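Local coordinates for protein branched-chain phosphotransacylase (Enterococcus faecalis, PDB 1YCO) that probably transfers acyl groups, including branched-chain ones, between coenzyme A and phosphate, at residues V18-K23 with S261-L266. Numbering follows the deposited sequence.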
loop_
_atom_site.group_PDB
_atom_site.type_symbol
_atom_site.label_atom_id
_atom_site.label_comp_id
_atom_site.label_asym_id
_atom_site.label_seq_id
_atom_site.Cartn_x
_atom_site.Cartn_y
_atom_site.Cartn_z
ATOM N N VAL A 18 -20.041 -14.206 18.151
ATOM C CA VAL A 18 -21.220 -13.886 18.936
ATOM C C VAL A 18 -20.888 -13.973 20.424
ATOM O O VAL A 18 -21.120 -13.024 21.183
ATOM C CB VAL A 18 -22.377 -14.841 18.589
ATOM C CG1 VAL A 18 -23.581 -14.542 19.466
ATOM C CG2 VAL A 18 -22.740 -14.686 17.119
ATOM N N LYS A 19 -20.326 -15.103 20.838
ATOM C CA LYS A 19 -19.967 -15.277 22.240
ATOM C C LYS A 19 -19.108 -14.106 22.723
ATOM O O LYS A 19 -19.406 -13.476 23.748
ATOM C CB LYS A 19 -19.221 -16.603 22.446
ATOM C CG LYS A 19 -20.109 -17.821 22.267
ATOM C CD LYS A 19 -19.415 -19.108 22.669
ATOM C CE LYS A 19 -20.363 -20.308 22.515
ATOM N NZ LYS A 19 -19.715 -21.628 22.825
ATOM N N LYS A 20 -18.050 -13.810 21.974
ATOM C CA LYS A 20 -17.161 -12.713 22.322
ATOM C C LYS A 20 -17.934 -11.401 22.429
ATOM O O LYS A 20 -17.809 -10.678 23.415
ATOM C CB LYS A 20 -16.057 -12.571 21.269
ATOM C CG LYS A 20 -15.048 -11.477 21.578
ATOM C CD LYS A 20 -13.970 -11.411 20.504
ATOM C CE LYS A 20 -12.955 -10.314 20.799
ATOM N NZ LYS A 20 -12.276 -10.493 22.122
ATOM N N ALA A 21 -18.742 -11.111 21.412
ATOM C CA ALA A 21 -19.530 -9.886 21.379
ATOM C C ALA A 21 -20.498 -9.768 22.544
ATOM O O ALA A 21 -20.528 -8.744 23.225
ATOM C CB ALA A 21 -20.293 -9.792 20.064
ATOM N N LEU A 22 -21.298 -10.807 22.768
ATOM C CA LEU A 22 -22.264 -10.779 23.863
ATOM C C LEU A 22 -21.554 -10.643 25.209
ATOM O O LEU A 22 -22.088 -10.034 26.133
ATOM C CB LEU A 22 -23.142 -12.041 23.848
ATOM C CG LEU A 22 -24.223 -12.121 22.754
ATOM C CD1 LEU A 22 -24.932 -13.450 22.833
ATOM C CD2 LEU A 22 -25.221 -10.974 22.912
ATOM N N LYS A 23 -20.344 -11.187 25.302
ATOM C CA LYS A 23 -19.573 -11.117 26.537
ATOM C C LYS A 23 -19.059 -9.706 26.833
ATOM O O LYS A 23 -19.224 -9.199 27.945
ATOM C CB LYS A 23 -18.389 -12.084 26.475
ATOM C CG LYS A 23 -17.730 -12.337 27.820
ATOM C CD LYS A 23 -16.468 -13.183 27.676
ATOM C CE LYS A 23 -15.223 -12.315 27.464
ATOM N NZ LYS A 23 -15.366 -11.308 26.365
ATOM N N SER A 261 -10.587 -9.944 14.289
ATOM C CA SER A 261 -10.760 -9.176 13.069
ATOM C C SER A 261 -12.243 -8.895 12.834
ATOM O O SER A 261 -12.635 -7.753 12.584
ATOM C CB SER A 261 -10.159 -9.938 11.885
ATOM O OG SER A 261 -10.419 -9.273 10.665
ATOM N N LYS A 262 -13.074 -9.928 12.914
ATOM C CA LYS A 262 -14.506 -9.734 12.712
ATOM C C LYS A 262 -15.043 -8.806 13.795
ATOM O O LYS A 262 -15.854 -7.922 13.521
ATOM C CB LYS A 262 -15.244 -11.073 12.766
ATOM C CG LYS A 262 -14.878 -12.021 11.647
ATOM C CD LYS A 262 -15.326 -13.451 11.940
ATOM C CE LYS A 262 -14.890 -14.387 10.814
ATOM N NZ LYS A 262 -14.887 -15.823 11.210
ATOM N N PHE A 263 -14.563 -9.000 15.019
ATOM C CA PHE A 263 -15.003 -8.199 16.153
ATOM C C PHE A 263 -14.743 -6.697 15.950
ATOM O O PHE A 263 -15.588 -5.861 16.287
ATOM C CB PHE A 263 -14.320 -8.683 17.440
ATOM C CG PHE A 263 -14.887 -8.075 18.688
ATOM C CD1 PHE A 263 -16.203 -8.327 19.063
ATOM C CD2 PHE A 263 -14.114 -7.223 19.475
ATOM C CE1 PHE A 263 -16.750 -7.732 20.204
ATOM C CE2 PHE A 263 -14.646 -6.623 20.619
ATOM C CZ PHE A 263 -15.966 -6.876 20.985
ATOM N N HIS A 264 -13.586 -6.364 15.388
ATOM C CA HIS A 264 -13.243 -4.972 15.150
ATOM C C HIS A 264 -14.218 -4.304 14.175
ATOM O O HIS A 264 -14.622 -3.162 14.385
ATOM C CB HIS A 264 -11.807 -4.839 14.621
ATOM C CG HIS A 264 -10.754 -5.247 15.606
ATOM N ND1 HIS A 264 -10.885 -5.045 16.963
ATOM C CD2 HIS A 264 -9.527 -5.794 15.424
ATOM C CE1 HIS A 264 -9.785 -5.448 17.576
ATOM N NE2 HIS A 264 -8.947 -5.905 16.665
ATOM N N SER A 265 -14.583 -5.020 13.110
ATOM C CA SER A 265 -15.519 -4.491 12.124
ATOM C C SER A 265 -16.893 -4.352 12.767
ATOM O O SER A 265 -17.582 -3.333 12.614
ATOM C CB SER A 265 -15.605 -5.406 10.900
ATOM O OG SER A 265 -14.378 -5.383 10.178
ATOM N N LEU A 266 -17.288 -5.383 13.504
ATOM C CA LEU A 266 -18.568 -5.357 14.194
ATOM C C LEU A 266 -18.595 -4.174 15.166
ATOM O O LEU A 266 -19.605 -3.474 15.299
ATOM C CB LEU A 266 -18.787 -6.672 14.943
ATOM C CG LEU A 266 -19.988 -6.723 15.884
ATOM C CD1 LEU A 266 -21.241 -6.192 15.199
ATOM C CD2 LEU A 266 -20.178 -8.165 16.335
#
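One face of the Phe263 ring is roofed by the aliphatic chain of Lys20, the two side chains crossing at about a right angle. CE of Lys20 sits 3.5 Å above the ring plane, offset toward the rim and 3.6 Å from CD2 of Phe263, a CH-pi contact backed by CD over CG. Extended through chi3, the lysine chain bends only at its last torsion (chi4 58°), and NZ stays over the same face, 4.9 Å from the Phe263 ring centroid, in a cation-pi arrangement. That ammonium is also paired with two carboxylates, Glu24 one turn further along its own helix and Glu260 at the start of the other. Ala21 meets the ring obliquely, its CA 3.7 Å from CE1 of Phe263. The contact joins helices 12-24 and 259-274, the first following strand 2-7 and the last following strand 250-252 of the same parallel alpha/beta sheet; the axes of segments 18-23 and 261-266 come within 10.4 Å and cross at -48°. No hydrogen bond runs between 18-23 and 261-266 themselves. One turn beyond Phe263, Leu266 brings CD2 to 4.1 Å from Ala21 CB, while Phe31 of strand 29-35 also packs against that alanine.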